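Local coordinates for RNA-binding protein (Sulfolobus solfataricus, PDB 2NRQ) that is of unknown function, belonging to an archaeal family that resembles RNA-binding proteins in structure but is judged unlikely to bind RNA, at residues Thr26-Phe31 against Ser38-Thr43; Lys103-Leu106 against Leu112-Lys115; Gln67-Ile72 against Ile125-Ser130. One frame throughout, in Å; residues are numbered along the deposited sequence.

Contact 1: residues Thr26-Phe31 against Ser38-Thr43; sequences TIESFF and SKKNVT
E28, in the last turn of its helix, reaches across to K40 on the strand that follows, and this single pair makes up the whole meeting of 26-31 with 38-43. Their backbones stay well apart, the CA atoms of E28 and K40 being 9.9 Å from each other, so two long, charged side chains suit these places. Both run extended beyond CG and meet at roughly a right angle. With its CG anti to the backbone N (chi1 170°), the stretched lysine carries its ammonium group out to the carboxylate, where K40 NZ forms a salt bridge of 3.1 Å with E28 OE2. The approach is from above the carboxylate, 39° out of its plane. E28 OE1 is farther off, 4.0 Å from K40 NZ. The same OE2 is hydrogen-bonded to Y58 OH, so one oxygen serves both a charge and a hydroxyl.

The close part of the contact is thus the OE2-NZ pair alone; around it the contact is loose, for K40 is exposed and little area is shared. Buried I27 and F30 belong to the inner face of the helix, F30 packing on L106 of helix 103-109 and setting its CD2 over the ring of F31, the residue just after the helix. Strand 39-46, an outermost strand of the sheet, pairs with strand 52-60, and K40 also touches V24 of helix 20-30.

Contact 2: residues Lys103-Leu106 against Leu112-Lys115; sequences KQYL and LVLK
K103 NZ is gripped by three groups, salt-bridged to E18 OE2 and D119 OD1 and hydrogen-bonded to F13 O, while the next three residues, Q104, Y105 and L106, meet K115, V113 and L112 in turn. The two carboxylates probably stabilise the buried positive charge of K103. These bonds anchor the start of the helix outside the pairing, as does that of Y105 N with D102 OD2.

No hydrogen bond joins the two segments, which meet mainly through apolar side chains. V113 lays its CG2 methyl over one face of the Y105 ring, a CH-pi contact 4.0 Å from the ring centroid and 18° off the normal. Its CG1 stands above the same face but out beyond the CD2-CE2 rim, 4.0 Å from Y105 CD2. Valine suits this place because its branch sets two methyls against one side of the ring. Deeper in, L106 and L112 lie side by side and point the same way, L106 CD1 resting 3.6 Å from L112 CD2; both are buried, as befits leucines. At the outer end the flexible chains of Q104 and K115 cross at about a right angle, Q104 OE1 being 3.9 Å from K115 CE.

The arrangement is a loop doubling back on helix 103-109 before strand 121-126, with V113 and K115 bonded through their backbones to D102 and R100. L112 packs on F30 of helix 20-30, and V113 touches E80 of helix 78-85.

Contact 3: residues Gln67-Ile72 against Ile125-Ser130; sequences QFFKII and ISFNTS
I125, near the end of its strand, directs its CB toward the helix and sets CG1 4.4 Å from F69 CB. The same CG1 lies oblique to the phenylalanine ring. Isoleucine suits a strand residue buried beneath a helix, for its branched chain presents broad apolar flanks. S126 takes the other side of the strand, in keeping with the alternation of strand side chains, and its backbone pairs with Q7. The setting is a helix packed on an antiparallel sheet: along the chain, 7-14, 20-30, 39-46, 52-60, 62-73 and 121-126 follow the βαββαβ order of a ferredoxin-like fold, and across the sheet the strands run 39-46, 52-60, 7-14, 121-126. This is consistent with the family's likeness to RNA-binding proteins; residues 74-120 come between the last helix and last strand of that unit.

F127 then brings its ring back to the helix. With CG beside the backbone N (chi1 -66°), it turns its edge toward the face of F69 in an offset edge-to-face pair, the ring centroids 5.5 Å apart and the planes at 74°. The nearest atoms are F127 CZ and F69 CE2, at 3.5 Å. I125 CG2 packs on one face of the F127 ring, toward its rim. The carbonyl oxygen of F127 accepts a hydrogen bond from S95 OG.

How the contacts relate
Contact 1 is a surface contact and rests on charge; contacts 2 and 3 are partly buried and rest on apolar and aromatic side chains. Helix 20-30 and F31, just after it, nevertheless tie all three together through side chains other than the one in the salt bridge: T26 and F30 pack against contact 2, and the F31 ring meets F68 and I72 of contact 3. Contacts 1 and 3 each join a helix to a strand of the same sheet, whereas contact 2 folds a loop back on its own helix. Contact 2 is nested between the two segments of contact 3, and their centres, about 19 Å apart, lie on opposite sides of the chain's centre, with L112 CD1 touching I72 O.

Contact 1: residues Thr26-Phe31 against Ser38-Thr43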
loop_
_atom_site.group_PDB
_atom_site.type_symbol
_atom_site.label_atom_id
_atom_site.label_comp_id
_atom_site.label_asym_id
_atom_site.label_seq_id
_atom_site.Cartn_x
_atom_site.Cartn_y
_atom_site.Cartn_z
ATOM N N THR A 26 12.740 -1.741 2.956
ATOM C CA THR A 26 12.215 -1.540 1.616
ATOM C C THR A 26 11.041 -0.574 1.668
ATOM O O THR A 26 11.029 0.433 0.956
ATOM C CB THR A 26 11.746 -2.863 0.966
ATOM O OG1 THR A 26 12.867 -3.731 0.777
ATOM C CG2 THR A 26 11.109 -2.593 -0.395
ATOM N N ILE A 27 10.061 -0.867 2.516
ATOM C CA ILE A 27 8.889 0.002 2.609
ATOM C C ILE A 27 9.197 1.418 3.096
ATOM O O ILE A 27 8.748 2.398 2.501
ATOM C CB ILE A 27 7.802 -0.626 3.501
ATOM C CG1 ILE A 27 7.321 -1.940 2.870
ATOM C CG2 ILE A 27 6.656 0.347 3.681
ATOM C CD1 ILE A 27 6.148 -2.582 3.564
ATOM N N GLU A 28 9.976 1.537 4.164
ATOM C CA GLU A 28 10.292 2.862 4.682
ATOM C C GLU A 28 11.130 3.670 3.684
ATOM O O GLU A 28 11.092 4.905 3.673
ATOM C CB GLU A 28 10.990 2.744 6.038
ATOM C CG GLU A 28 10.185 1.912 7.001
ATOM C CD GLU A 28 10.624 2.030 8.441
ATOM O OE1 GLU A 28 11.837 1.946 8.718
ATOM O OE2 GLU A 28 9.740 2.195 9.302
ATOM N N SER A 29 11.876 2.978 2.838
ATOM C CA SER A 29 12.671 3.670 1.837
ATOM C C SER A 29 11.803 4.039 0.635
ATOM O O SER A 29 11.720 5.200 0.224
ATOM C CB SER A 29 13.811 2.787 1.370
ATOM O OG SER A 29 14.375 3.346 0.206
ATOM N N PHE A 30 11.147 3.035 0.074
ATOM C CA PHE A 30 10.289 3.240 -1.075
ATOM C C PHE A 30 9.327 4.415 -0.890
ATOM O O PHE A 30 9.003 5.111 -1.842
ATOM C CB PHE A 30 9.490 1.969 -1.348
ATOM C CG PHE A 30 8.842 1.947 -2.700
ATOM C CD1 PHE A 30 9.541 1.474 -3.812
ATOM C CD2 PHE A 30 7.538 2.414 -2.869
ATOM C CE1 PHE A 30 8.949 1.463 -5.074
ATOM C CE2 PHE A 30 6.939 2.407 -4.125
ATOM C CZ PHE A 30 7.647 1.931 -5.231
ATOM N N PHE A 31 8.853 4.626 0.330
ATOM C CA PHE A 31 7.917 5.715 0.589
ATOM C C PHE A 31 8.582 6.876 1.290
ATOM O O PHE A 31 7.915 7.755 1.844
ATOM C CB PHE A 31 6.744 5.225 1.429
ATOM C CG PHE A 31 5.833 4.298 0.693
ATOM C CD1 PHE A 31 5.862 2.929 0.942
ATOM C CD2 PHE A 31 4.949 4.793 -0.263
ATOM C CE1 PHE A 31 5.022 2.068 0.254
ATOM C CE2 PHE A 31 4.113 3.945 -0.954
ATOM C CZ PHE A 31 4.145 2.576 -0.696
ATOM N N SER A 38 4.821 9.460 9.274
ATOM C CA SER A 38 3.669 8.659 9.655
ATOM C C SER A 38 3.810 7.921 10.989
ATOM O O SER A 38 4.912 7.775 11.526
ATOM C CB SER A 38 3.356 7.652 8.532
ATOM O OG SER A 38 4.290 6.583 8.497
ATOM N N LYS A 39 2.677 7.469 11.522
ATOM C CA LYS A 39 2.661 6.721 12.768
ATOM C C LYS A 39 2.885 5.256 12.412
ATOM O O LYS A 39 2.075 4.644 11.720
ATOM C CB LYS A 39 1.315 6.887 13.471
ATOM C CG LYS A 39 1.205 6.130 14.793
ATOM C CD LYS A 39 -0.205 6.193 15.335
ATOM C CE LYS A 39 -0.318 5.463 16.655
ATOM N NZ LYS A 39 0.629 6.031 17.658
ATOM N N LYS A 40 3.994 4.696 12.877
ATOM C CA LYS A 40 4.329 3.306 12.600
ATOM C C LYS A 40 3.901 2.408 13.751
ATOM O O LYS A 40 3.997 2.786 14.911
ATOM C CB LYS A 40 5.834 3.184 12.371
ATOM C CG LYS A 40 6.365 1.765 12.297
ATOM C CD LYS A 40 7.861 1.807 12.048
ATOM C CE LYS A 40 8.465 0.431 12.078
ATOM N NZ LYS A 40 9.941 0.432 11.868
ATOM N N ASN A 41 3.423 1.215 13.423
ATOM C CA ASN A 41 2.990 0.250 14.422
ATOM C C ASN A 41 3.493 -1.121 14.046
ATOM O O ASN A 41 3.485 -1.496 12.871
ATOM C CB ASN A 41 1.472 0.167 14.496
ATOM C CG ASN A 41 0.848 1.384 15.115
ATOM O OD1 ASN A 41 0.617 1.428 16.327
ATOM N ND2 ASN A 41 0.569 2.392 14.284
ATOM N N VAL A 42 3.934 -1.867 15.054
ATOM C CA VAL A 42 4.390 -3.226 14.859
ATOM C C VAL A 42 3.750 -3.992 15.993
ATOM O O VAL A 42 3.845 -3.571 17.133
ATOM C CB VAL A 42 5.933 -3.354 14.970
ATOM C CG1 VAL A 42 6.345 -4.783 14.659
ATOM C CG2 VAL A 42 6.626 -2.371 14.007
ATOM N N THR A 43 3.077 -5.095 15.671
ATOM C CA THR A 43 2.415 -5.957 16.660
ATOM C C THR A 43 2.743 -7.396 16.315
ATOM O O THR A 43 2.930 -7.723 15.148
ATOM C CB THR A 43 0.889 -5.853 16.586
ATOM O OG1 THR A 43 0.479 -4.509 16.859
ATOM C CG2 THR A 43 0.251 -6.810 17.572
#

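Contact 2: residues Lys103-Leu106 against Leu112-Lys115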
loop_
_atom_site.group_PDB
_atom_site.type_symbol
_atom_site.label_atom_id
_atom_site.label_comp_id
_atom_site.label_asym_id
_atom_site.label_seq_id
_atom_site.Cartn_x
_atom_site.Cartn_y
_atom_site.Cartn_z
ATOM N N LYS A 103 4.418 -8.296 -2.320
ATOM C CA LYS A 103 5.591 -8.171 -1.458
ATOM C C LYS A 103 6.885 -8.499 -2.196
ATOM O O LYS A 103 7.862 -7.764 -2.109
ATOM C CB LYS A 103 5.465 -9.087 -0.237
ATOM C CG LYS A 103 4.618 -8.502 0.864
ATOM C CD LYS A 103 4.736 -9.288 2.168
ATOM C CE LYS A 103 4.011 -10.611 2.101
ATOM N NZ LYS A 103 3.843 -11.163 3.461
ATOM N N GLN A 104 6.878 -9.615 -2.920
ATOM C CA GLN A 104 8.036 -10.080 -3.685
ATOM C C GLN A 104 8.566 -8.996 -4.619
ATOM O O GLN A 104 9.737 -8.629 -4.554
ATOM C CB GLN A 104 7.660 -11.313 -4.516
ATOM C CG GLN A 104 7.053 -12.494 -3.732
ATOM C CD GLN A 104 5.539 -12.385 -3.497
ATOM O OE1 GLN A 104 4.858 -13.393 -3.292
ATOM N NE2 GLN A 104 5.015 -11.164 -3.515
ATOM N N TYR A 105 7.692 -8.490 -5.480
ATOM C CA TYR A 105 8.053 -7.455 -6.432
ATOM C C TYR A 105 8.621 -6.166 -5.852
ATOM O O TYR A 105 9.506 -5.550 -6.454
ATOM C CB TYR A 105 6.848 -7.109 -7.297
ATOM C CG TYR A 105 6.667 -8.043 -8.462
ATOM C CD1 TYR A 105 7.562 -8.033 -9.527
ATOM C CD2 TYR A 105 5.608 -8.941 -8.500
ATOM C CE1 TYR A 105 7.407 -8.888 -10.596
ATOM C CE2 TYR A 105 5.446 -9.803 -9.562
ATOM C CZ TYR A 105 6.347 -9.773 -10.611
ATOM O OH TYR A 105 6.174 -10.624 -11.680
ATOM N N LEU A 106 8.121 -5.746 -4.694
ATOM C CA LEU A 106 8.603 -4.503 -4.100
ATOM C C LEU A 106 9.978 -4.651 -3.457
ATOM O O LEU A 106 10.848 -3.806 -3.643
ATOM C CB LEU A 106 7.612 -3.977 -3.061
ATOM C CG LEU A 106 7.803 -2.484 -2.779
ATOM C CD1 LEU A 106 7.025 -1.687 -3.815
ATOM C CD2 LEU A 106 7.324 -2.130 -1.386
ATOM N N LEU A 112 5.777 -1.749 -7.849
ATOM C CA LEU A 112 4.413 -1.923 -7.388
ATOM C C LEU A 112 3.602 -2.727 -8.384
ATOM O O LEU A 112 3.237 -2.230 -9.437
ATOM C CB LEU A 112 3.753 -0.565 -7.187
ATOM C CG LEU A 112 4.197 0.248 -5.981
ATOM C CD1 LEU A 112 3.622 1.664 -6.070
ATOM C CD2 LEU A 112 3.733 -0.464 -4.715
ATOM N N VAL A 113 3.318 -3.972 -8.044
ATOM C CA VAL A 113 2.541 -4.840 -8.915
ATOM C C VAL A 113 1.350 -5.376 -8.141
ATOM O O VAL A 113 1.514 -6.104 -7.165
ATOM C CB VAL A 113 3.398 -6.021 -9.418
ATOM C CG1 VAL A 113 2.526 -7.038 -10.114
ATOM C CG2 VAL A 113 4.473 -5.516 -10.351
ATOM N N LEU A 114 0.149 -5.003 -8.565
ATOM C CA LEU A 114 -1.053 -5.469 -7.893
ATOM C C LEU A 114 -1.022 -6.986 -7.729
ATOM O O LEU A 114 -0.483 -7.705 -8.571
ATOM C CB LEU A 114 -2.284 -5.052 -8.690
ATOM C CG LEU A 114 -3.090 -3.854 -8.172
ATOM C CD1 LEU A 114 -2.176 -2.723 -7.769
ATOM C CD2 LEU A 114 -4.068 -3.400 -9.266
ATOM N N LYS A 115 -1.584 -7.468 -6.630
ATOM C CA LYS A 115 -1.633 -8.901 -6.348
ATOM C C LYS A 115 -2.969 -9.169 -5.683
ATOM O O LYS A 115 -3.659 -8.240 -5.268
ATOM C CB LYS A 115 -0.482 -9.297 -5.414
ATOM C CG LYS A 115 -0.385 -10.784 -5.084
ATOM C CD LYS A 115 0.813 -11.049 -4.169
ATOM C CE LYS A 115 1.095 -12.542 -3.969
ATOM N NZ LYS A 115 0.027 -13.244 -3.203
#

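Contact 3: residues Gln67-Ile72 against Ile125-Ser130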
loop_
_atom_site.group_PDB
_atom_site.type_symbol
_atom_site.label_atom_id
_atom_site.label_comp_id
_atom_site.label_asym_id
_atom_site.label_seq_id
_atom_site.Cartn_x
_atom_site.Cartn_y
_atom_site.Cartn_z
ATOM N N GLN A 67 -0.770 13.062 -0.268
ATOM C CA GLN A 67 0.610 12.923 -0.711
ATOM C C GLN A 67 1.076 11.469 -0.813
ATOM O O GLN A 67 1.979 11.159 -1.588
ATOM C CB GLN A 67 1.545 13.708 0.212
ATOM C CG GLN A 67 1.200 15.189 0.339
ATOM C CD GLN A 67 0.984 15.874 -1.012
ATOM O OE1 GLN A 67 1.784 15.715 -1.948
ATOM N NE2 GLN A 67 -0.099 16.652 -1.115
ATOM N N PHE A 68 0.461 10.577 -0.039
ATOM C CA PHE A 68 0.828 9.160 -0.076
ATOM C C PHE A 68 0.259 8.522 -1.340
ATOM O O PHE A 68 0.932 7.751 -2.036
ATOM C CB PHE A 68 0.287 8.432 1.154
ATOM C CG PHE A 68 0.498 6.948 1.114
ATOM C CD1 PHE A 68 1.776 6.416 1.157
ATOM C CD2 PHE A 68 -0.588 6.081 1.014
ATOM C CE1 PHE A 68 1.975 5.051 1.102
ATOM C CE2 PHE A 68 -0.401 4.706 0.956
ATOM C CZ PHE A 68 0.885 4.191 1.000
ATOM N N PHE A 69 -0.997 8.840 -1.625
ATOM C CA PHE A 69 -1.649 8.329 -2.818
ATOM C C PHE A 69 -0.836 8.815 -4.002
ATOM O O PHE A 69 -0.464 8.045 -4.886
ATOM C CB PHE A 69 -3.072 8.875 -2.919
ATOM C CG PHE A 69 -3.842 8.346 -4.088
ATOM C CD1 PHE A 69 -3.495 7.132 -4.677
ATOM C CD2 PHE A 69 -4.956 9.025 -4.566
ATOM C CE1 PHE A 69 -4.251 6.599 -5.720
ATOM C CE2 PHE A 69 -5.726 8.500 -5.612
ATOM C CZ PHE A 69 -5.370 7.285 -6.188
ATOM N N LYS A 70 -0.559 10.112 -3.989
ATOM C CA LYS A 70 0.206 10.760 -5.038
ATOM C C LYS A 70 1.511 10.015 -5.297
ATOM O O LYS A 70 1.809 9.661 -6.432
ATOM C CB LYS A 70 0.491 12.208 -4.633
ATOM C CG LYS A 70 0.627 13.185 -5.787
ATOM C CD LYS A 70 -0.380 14.334 -5.665
ATOM C CE LYS A 70 -1.833 13.835 -5.774
ATOM N NZ LYS A 70 -2.847 14.931 -5.969
ATOM N N ILE A 71 2.284 9.759 -4.247
ATOM C CA ILE A 71 3.551 9.064 -4.433
ATOM C C ILE A 71 3.367 7.656 -4.995
ATOM O O ILE A 71 4.224 7.170 -5.725
ATOM C CB ILE A 71 4.393 9.046 -3.117
ATOM C CG1 ILE A 71 5.409 7.903 -3.142
ATOM C CG2 ILE A 71 3.499 8.968 -1.925
ATOM C CD1 ILE A 71 6.523 8.103 -4.129
ATOM N N ILE A 72 2.253 7.003 -4.675
ATOM C CA ILE A 72 1.988 5.665 -5.213
ATOM C C ILE A 72 1.732 5.803 -6.719
ATOM O O ILE A 72 2.184 4.989 -7.531
ATOM C CB ILE A 72 0.731 5.028 -4.576
ATOM C CG1 ILE A 72 0.996 4.678 -3.113
ATOM C CG2 ILE A 72 0.341 3.781 -5.342
ATOM C CD1 ILE A 72 -0.216 4.141 -2.398
ATOM N N ILE A 125 -6.625 3.640 0.955
ATOM C CA ILE A 125 -6.861 5.075 0.879
ATOM C C ILE A 125 -8.330 5.395 1.157
ATOM O O ILE A 125 -9.227 4.693 0.697
ATOM C CB ILE A 125 -6.494 5.637 -0.509
ATOM C CG1 ILE A 125 -4.989 5.516 -0.752
ATOM C CG2 ILE A 125 -6.902 7.092 -0.605
ATOM C CD1 ILE A 125 -4.535 4.120 -1.005
ATOM N N SER A 126 -8.572 6.459 1.914
ATOM C CA SER A 126 -9.932 6.857 2.235
ATOM C C SER A 126 -10.242 8.194 1.572
ATOM O O SER A 126 -9.522 9.174 1.750
ATOM C CB SER A 126 -10.096 6.974 3.743
ATOM O OG SER A 126 -9.403 5.920 4.381
ATOM N N PHE A 127 -11.313 8.219 0.791
ATOM C CA PHE A 127 -11.728 9.427 0.096
ATOM C C PHE A 127 -13.016 9.904 0.733
ATOM O O PHE A 127 -13.689 9.150 1.433
ATOM C CB PHE A 127 -11.990 9.119 -1.383
ATOM C CG PHE A 127 -10.762 8.718 -2.150
ATOM C CD1 PHE A 127 -9.898 9.680 -2.659
ATOM C CD2 PHE A 127 -10.461 7.378 -2.353
ATOM C CE1 PHE A 127 -8.748 9.313 -3.361
ATOM C CE2 PHE A 127 -9.310 7.000 -3.054
ATOM C CZ PHE A 127 -8.454 7.970 -3.559
ATOM N N ASN A 128 -13.355 11.164 0.510
ATOM C CA ASN A 128 -14.606 11.682 1.035
ATOM C C ASN A 128 -15.286 12.338 -0.152
ATOM O O ASN A 128 -15.823 13.443 -0.050
ATOM C CB ASN A 128 -14.363 12.699 2.151
ATOM C CG ASN A 128 -15.572 12.852 3.053
ATOM O OD1 ASN A 128 -16.145 11.857 3.501
ATOM N ND2 ASN A 128 -15.967 14.090 3.324
ATOM N N THR A 129 -15.262 11.626 -1.280
ATOM C CA THR A 129 -15.831 12.122 -2.527
ATOM C C THR A 129 -16.470 11.071 -3.444
ATOM O O THR A 129 -17.238 11.422 -4.337
ATOM C CB THR A 129 -14.755 12.882 -3.325
ATOM O OG1 THR A 129 -15.215 13.100 -4.662
ATOM C CG2 THR A 129 -13.448 12.087 -3.348
ATOM N N SER A 130 -16.150 9.797 -3.238
ATOM C CA SER A 130 -16.713 8.711 -4.053
ATOM C C SER A 130 -16.251 8.694 -5.515
ATOM O O SER A 130 -16.518 7.736 -6.258
ATOM C CB SER A 130 -18.247 8.758 -4.009
ATOM O OG SER A 130 -18.729 8.489 -2.699
#